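Local atomic coordinates of GRMZM2G135359 pseudokinase (Zea mays, PDB entry 6CPY), a protein that is a receptor-like pseudokinase, probably membrane-bound, whose kinase-fold domain, described here in its nucleotide-free form, may bind ATP. Residues Q87-K91 with D190-W194; V74-W80 with E113-R118. All coordinates share one frame. Residue numbers count along the deposited sequence, not the author numbering.

Contact 1: residues Q87-K91 with D190-W194; sequences QYRKK and DLEFW
K91 and W194 bury the most surface, with Q87 next. Residues Q87-K91 are a helical turn. D190-W194 are irregular: D190 is extended (phi/psi -141/85), L191 turns (-95/-21), and E192 and F193 extend. Q87 CA lies 5.9 Å from W194 CA, and Y88 CA 6.9 Å from F193 CA. K91 is fully extended (tttt). Its NZ donates to D190 O (2.8 Å) and E192 O (2.7 Å). A water joins K91 NZ (2.9 Å) to L191 O (2.6 Å). The K91 NZ to D190 OD1 salt bridge is long (3.8 Å). One face of the W194 ring (chi1 -70°, chi2 10°) lies against the lysine stem. K91 CG lies over its five-membered ring, 3.7 Å from the centroid, a CH-pi contact, and K91 CD is 3.4 Å from W194 CD1. W194 NE1 donates to D190 OD2 and Q87 NE2 to W194 O (2.9 Å each). D190-E192 occupies the kinase DFG position, and K91 that of the usual helix C glutamate. A lysine here is consistent with a pseudokinase. R171 salt-bridges D190, and E192 OE1 hydrogen-bonds T53 OG1. Helix 82-96 packs on strand 117-123, where Y88 OH hydrogen-bonds V119 O and K91 touches M120.

Contact 2: residues V74-W80 with E113-R118; sequences VTSAKDW and EHPFTR
The connection from strand 66-72 to helix 82-96, the beta3-to-helix C linker of the kinase N-lobe, here meets the turn of the beta4-beta5 hairpin. Residues A77-D79 form a 3-10 turn, with D79 N hydrogen-bonded to S76 O (3.0 Å). S76 OG accepts from K78 N (3.0 Å) in an ST turn. In E113-R118 the peptide before P115 is cis, and T117-R118 are extended. S76 and F116 have the closest CA atoms, 5.5 Å apart. F116 (chi1 -175°, chi2 79°) fills the linker's concave side. V74 CG1 is 3.5 Å from F116 CE2, A77 CB 4.1 Å from F116 CD1, and W80 CG 3.4 Å from F116 CZ. The W80 five-membered and F116 rings are oblique, at 57°. W80 (chi1 -174°, chi2 -106°) also covers R118: R118 CG sits over its six-membered ring, 3.8 Å from the centroid, and R118 CZ is 4.5 Å from the centroid of the five-membered ring, an off-centre cation-pi contact. R118 NH2 salt-bridges E113 OE2 (2.7 Å). No hydrogen bond crosses the contact. E85 of helix 82-96 accepts from W80 NE1 and pairs with R118. R118 also pairs with E111 of strand 106-112, and its backbone hydrogen-bonds S72 of strand 66-72.

Overall arrangement
Along the chain the segments come in the order 74-80, 87-91, 113-118, 190-194, so the two contacts cross. Contact 2 closes the shorter loop, which holds helix 82-96 and strand 106-112, and stays within the N-lobe. Contact 1 closes a longer one, from helix 82-96 through the last sheet strands and the C-lobe helix 144-164 to the loop after strand 186-188. It therefore ties the N-lobe helix to the start of the activation segment. Their centres are 16 Å apart. They touch where Y88 CB packs on W80 CZ2 (3.9 Å) and F193 CZ meets R118 O (3.5 Å).

Contact 1: residues Q87-K91 with D190-W194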
loop_
_atom_site.group_PDB
_atom_site.type_symbol
_atom_site.label_atom_id
_atom_site.label_comp_id
_atom_site.label_asym_id
_atom_site.label_seq_id
_atom_site.Cartn_x
_atom_site.Cartn_y
_atom_site.Cartn_z
ATOM N N GLN A 87 6.875 -18.878 -0.936
ATOM C CA GLN A 87 6.227 -17.584 -1.159
ATOM C C GLN A 87 6.615 -16.547 -0.107
ATOM O O GLN A 87 6.682 -15.354 -0.388
ATOM C CB GLN A 87 4.708 -17.751 -1.194
ATOM C CG GLN A 87 4.216 -18.485 -2.433
ATOM C CD GLN A 87 4.453 -17.689 -3.714
ATOM O OE1 GLN A 87 5.333 -18.018 -4.508
ATOM N NE2 GLN A 87 3.678 -16.623 -3.907
ATOM N N TYR A 88 6.852 -17.017 1.114
ATOM C CA TYR A 88 7.334 -16.165 2.196
ATOM C C TYR A 88 8.703 -15.574 1.864
ATOM O O TYR A 88 8.918 -14.370 1.972
ATOM C CB TYR A 88 7.373 -16.978 3.498
ATOM C CG TYR A 88 7.960 -16.268 4.700
ATOM C CD1 TYR A 88 7.161 -15.451 5.513
ATOM C CD2 TYR A 88 9.288 -16.431 5.048
ATOM C CE1 TYR A 88 7.682 -14.819 6.620
ATOM C CE2 TYR A 88 9.823 -15.789 6.154
ATOM C CZ TYR A 88 9.021 -14.984 6.933
ATOM O OH TYR A 88 9.569 -14.360 8.031
ATOM N N ARG A 89 9.646 -16.419 1.457
ATOM C CA ARG A 89 10.984 -15.929 1.126
ATOM C C ARG A 89 10.955 -15.050 -0.119
ATOM O O ARG A 89 11.661 -14.053 -0.185
ATOM C CB ARG A 89 11.965 -17.089 0.931
ATOM C CG ARG A 89 12.189 -17.891 2.199
ATOM C CD ARG A 89 13.282 -18.934 2.036
ATOM N NE ARG A 89 13.704 -19.408 3.354
ATOM C CZ ARG A 89 14.957 -19.689 3.714
ATOM N NH1 ARG A 89 15.972 -19.554 2.862
ATOM N NH2 ARG A 89 15.197 -20.100 4.954
ATOM N N LYS A 90 10.140 -15.436 -1.093
ATOM C CA LYS A 90 9.997 -14.694 -2.342
ATOM C C LYS A 90 9.494 -13.278 -2.081
ATOM O O LYS A 90 10.038 -12.316 -2.601
ATOM C CB LYS A 90 9.021 -15.438 -3.258
ATOM C CG LYS A 90 8.819 -14.843 -4.643
ATOM C CD LYS A 90 8.196 -15.887 -5.563
ATOM C CE LYS A 90 9.205 -16.965 -5.950
ATOM N NZ LYS A 90 8.678 -18.341 -5.733
ATOM N N LYS A 91 8.464 -13.154 -1.254
ATOM C CA LYS A 91 7.957 -11.829 -0.894
ATOM C C LYS A 91 9.042 -10.974 -0.243
ATOM O O LYS A 91 9.209 -9.811 -0.588
ATOM C CB LYS A 91 6.739 -11.927 0.031
ATOM C CG LYS A 91 6.273 -10.554 0.503
ATOM C CD LYS A 91 4.990 -10.576 1.295
ATOM C CE LYS A 91 4.603 -9.146 1.642
ATOM N NZ LYS A 91 3.365 -9.075 2.454
ATOM N N ASP A 190 2.059 -3.454 1.381
ATOM C CA ASP A 190 1.816 -4.807 0.943
ATOM C C ASP A 190 2.021 -5.732 2.146
ATOM O O ASP A 190 3.105 -6.297 2.336
ATOM C CB ASP A 190 2.759 -5.171 -0.182
ATOM C CG ASP A 190 2.582 -6.610 -0.658
ATOM O OD1 ASP A 190 1.547 -7.250 -0.382
ATOM O OD2 ASP A 190 3.506 -7.104 -1.309
ATOM N N LEU A 191 0.968 -5.869 2.936
ATOM C CA LEU A 191 1.021 -6.580 4.215
ATOM C C LEU A 191 0.583 -8.043 4.127
ATOM O O LEU A 191 0.932 -8.854 4.993
ATOM C CB LEU A 191 0.171 -5.834 5.234
ATOM C CG LEU A 191 0.645 -4.402 5.501
ATOM C CD1 LEU A 191 -0.366 -3.653 6.336
ATOM C CD2 LEU A 191 2.010 -4.382 6.176
ATOM N N GLU A 192 -0.177 -8.376 3.092
ATOM C CA GLU A 192 -0.733 -9.712 2.941
ATOM C C GLU A 192 0.353 -10.663 2.495
ATOM O O GLU A 192 1.159 -10.333 1.633
ATOM C CB GLU A 192 -1.861 -9.701 1.902
ATOM C CG GLU A 192 -3.092 -8.916 2.325
ATOM C CD GLU A 192 -4.223 -9.794 2.831
ATOM O OE1 GLU A 192 -3.958 -10.768 3.571
ATOM O OE2 GLU A 192 -5.393 -9.495 2.497
ATOM N N PHE A 193 0.373 -11.853 3.074
ATOM C CA PHE A 193 1.328 -12.862 2.650
ATOM C C PHE A 193 0.939 -13.310 1.239
ATOM O O PHE A 193 -0.251 -13.455 0.938
ATOM C CB PHE A 193 1.356 -14.031 3.634
ATOM C CG PHE A 193 2.029 -13.696 4.940
ATOM C CD1 PHE A 193 1.404 -12.886 5.878
ATOM C CD2 PHE A 193 3.288 -14.195 5.235
ATOM C CE1 PHE A 193 2.030 -12.570 7.079
ATOM C CE2 PHE A 193 3.916 -13.882 6.435
ATOM C CZ PHE A 193 3.289 -13.064 7.352
ATOM N N TRP A 194 1.939 -13.493 0.377
ATOM C CA TRP A 194 1.711 -13.831 -1.038
ATOM C C TRP A 194 1.210 -15.272 -1.207
ATOM O O TRP A 194 1.955 -16.141 -1.665
ATOM C CB TRP A 194 3.006 -13.643 -1.849
ATOM C CG TRP A 194 3.458 -12.214 -2.036
ATOM C CD1 TRP A 194 2.958 -11.093 -1.424
ATOM C CD2 TRP A 194 4.531 -11.767 -2.872
ATOM N NE1 TRP A 194 3.648 -9.977 -1.842
ATOM C CE2 TRP A 194 4.616 -10.364 -2.733
ATOM C CE3 TRP A 194 5.421 -12.419 -3.737
ATOM C CZ2 TRP A 194 5.564 -9.601 -3.425
ATOM C CZ3 TRP A 194 6.359 -11.663 -4.421
ATOM C CH2 TRP A 194 6.422 -10.267 -4.262
HETATM O O HOH W 1 4.337 -14.463 1.476
HETATM O O HOH W 2 3.408 -9.721 5.257
#

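Contact 2: residues V74-W80 with E113-R118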
loop_
_atom_site.group_PDB
_atom_site.type_symbol
_atom_site.label_atom_id
_atom_site.label_comp_id
_atom_site.label_asym_id
_atom_site.label_seq_id
_atom_site.Cartn_x
_atom_site.Cartn_y
_atom_site.Cartn_z
ATOM N N VAL A 74 -1.049 -18.934 10.547
ATOM C CA VAL A 74 -0.614 -20.315 10.782
ATOM C C VAL A 74 0.043 -20.455 12.158
ATOM O O VAL A 74 0.951 -19.697 12.489
ATOM C CB VAL A 74 0.358 -20.774 9.675
ATOM C CG1 VAL A 74 0.944 -22.149 9.981
ATOM C CG2 VAL A 74 -0.354 -20.785 8.332
ATOM N N THR A 75 -0.413 -21.434 12.942
ATOM C CA THR A 75 0.004 -21.595 14.341
ATOM C C THR A 75 0.831 -22.872 14.629
ATOM O O THR A 75 1.169 -23.150 15.784
ATOM C CB THR A 75 -1.232 -21.583 15.269
ATOM O OG1 THR A 75 -2.012 -22.767 15.067
ATOM C CG2 THR A 75 -2.113 -20.369 14.985
ATOM N N SER A 76 1.158 -23.637 13.590
ATOM C CA SER A 76 1.894 -24.886 13.747
ATOM C C SER A 76 2.660 -25.162 12.472
ATOM O O SER A 76 2.169 -24.862 11.383
ATOM C CB SER A 76 0.934 -26.057 14.042
ATOM O OG SER A 76 1.575 -27.311 13.836
ATOM N N ALA A 77 3.847 -25.748 12.609
ATOM C CA ALA A 77 4.629 -26.208 11.463
ATOM C C ALA A 77 3.864 -27.241 10.614
ATOM O O ALA A 77 4.146 -27.400 9.429
ATOM C CB ALA A 77 5.956 -26.795 11.931
ATOM N N LYS A 78 2.911 -27.943 11.225
ATOM C CA LYS A 78 2.087 -28.920 10.503
ATOM C C LYS A 78 1.172 -28.271 9.466
ATOM O O LYS A 78 0.731 -28.927 8.526
ATOM C CB LYS A 78 1.222 -29.707 11.485
ATOM N N ASP A 79 0.870 -26.990 9.655
ATOM C CA ASP A 79 -0.064 -26.273 8.792
ATOM C C ASP A 79 0.670 -25.380 7.778
ATOM O O ASP A 79 0.040 -24.635 7.037
ATOM C CB ASP A 79 -0.998 -25.428 9.656
ATOM C CG ASP A 79 -1.732 -26.247 10.724
ATOM O OD1 ASP A 79 -1.966 -27.453 10.516
ATOM O OD2 ASP A 79 -2.078 -25.679 11.783
ATOM N N TRP A 80 1.995 -25.459 7.750
ATOM C CA TRP A 80 2.826 -24.649 6.863
ATOM C C TRP A 80 3.471 -25.533 5.794
ATOM O O TRP A 80 4.214 -26.447 6.118
ATOM C CB TRP A 80 3.912 -23.990 7.705
ATOM C CG TRP A 80 4.791 -22.994 7.006
ATOM C CD1 TRP A 80 6.078 -23.173 6.624
ATOM C CD2 TRP A 80 4.451 -21.647 6.666
ATOM N NE1 TRP A 80 6.570 -22.023 6.057
ATOM C CE2 TRP A 80 5.591 -21.067 6.074
ATOM C CE3 TRP A 80 3.298 -20.871 6.817
ATOM C CZ2 TRP A 80 5.608 -19.751 5.612
ATOM C CZ3 TRP A 80 3.316 -19.553 6.361
ATOM C CH2 TRP A 80 4.468 -19.009 5.769
ATOM N N GLU A 113 10.942 -21.531 14.660
ATOM C CA GLU A 113 10.152 -22.766 14.691
ATOM C C GLU A 113 9.497 -23.009 16.036
ATOM O O GLU A 113 8.471 -23.682 16.095
ATOM C CB GLU A 113 11.017 -23.978 14.321
ATOM C CG GLU A 113 11.539 -23.973 12.892
ATOM C CD GLU A 113 10.429 -23.779 11.868
ATOM O OE1 GLU A 113 9.420 -24.522 11.921
ATOM O OE2 GLU A 113 10.565 -22.869 11.019
ATOM N N HIS A 114 10.080 -22.473 17.110
ATOM C CA HIS A 114 9.592 -22.733 18.465
ATOM C C HIS A 114 9.384 -21.458 19.289
ATOM O O HIS A 114 10.363 -20.890 19.787
ATOM C CB HIS A 114 10.589 -23.654 19.187
ATOM C CG HIS A 114 11.027 -24.821 18.363
ATOM N ND1 HIS A 114 12.295 -24.929 17.835
ATOM C CD2 HIS A 114 10.357 -25.926 17.958
ATOM C CE1 HIS A 114 12.388 -26.051 17.142
ATOM N NE2 HIS A 114 11.226 -26.674 17.201
ATOM N N PRO A 115 8.142 -20.985 19.435
ATOM C CA PRO A 115 6.961 -21.516 18.754
ATOM C C PRO A 115 6.899 -21.044 17.307
ATOM O O PRO A 115 7.694 -20.192 16.898
ATOM C CB PRO A 115 5.810 -20.915 19.548
ATOM C CG PRO A 115 6.348 -19.617 20.027
ATOM C CD PRO A 115 7.797 -19.846 20.300
ATOM N N PHE A 116 5.949 -21.577 16.549
ATOM C CA PHE A 116 5.942 -21.344 15.108
ATOM C C PHE A 116 5.700 -19.863 14.808
ATOM O O PHE A 116 4.722 -19.283 15.275
ATOM C CB PHE A 116 4.900 -22.197 14.406
ATOM C CG PHE A 116 4.951 -22.062 12.920
ATOM C CD1 PHE A 116 5.917 -22.733 12.197
ATOM C CD2 PHE A 116 4.084 -21.214 12.261
ATOM C CE1 PHE A 116 6.002 -22.588 10.823
ATOM C CE2 PHE A 116 4.155 -21.066 10.881
ATOM C CZ PHE A 116 5.114 -21.753 10.173
ATOM N N THR A 117 6.616 -19.270 14.044
ATOM C CA THR A 117 6.609 -17.833 13.768
ATOM C C THR A 117 6.970 -17.581 12.309
ATOM O O THR A 117 8.006 -18.032 11.835
ATOM C CB THR A 117 7.666 -17.113 14.631
ATOM O OG1 THR A 117 7.521 -17.505 16.003
ATOM C CG2 THR A 117 7.553 -15.593 14.504
ATOM N N ARG A 118 6.118 -16.850 11.601
ATOM C CA ARG A 118 6.471 -16.369 10.277
ATOM C C ARG A 118 5.982 -14.940 10.195
ATOM O O ARG A 118 4.787 -14.701 10.022
ATOM C CB ARG A 118 5.823 -17.233 9.191
ATOM C CG ARG A 118 6.406 -18.633 9.050
ATOM C CD ARG A 118 7.828 -18.590 8.524
ATOM N NE ARG A 118 8.377 -19.912 8.266
ATOM C CZ ARG A 118 8.784 -20.771 9.204
ATOM N NH1 ARG A 118 8.681 -20.481 10.497
ATOM N NH2 ARG A 118 9.275 -21.952 8.839
#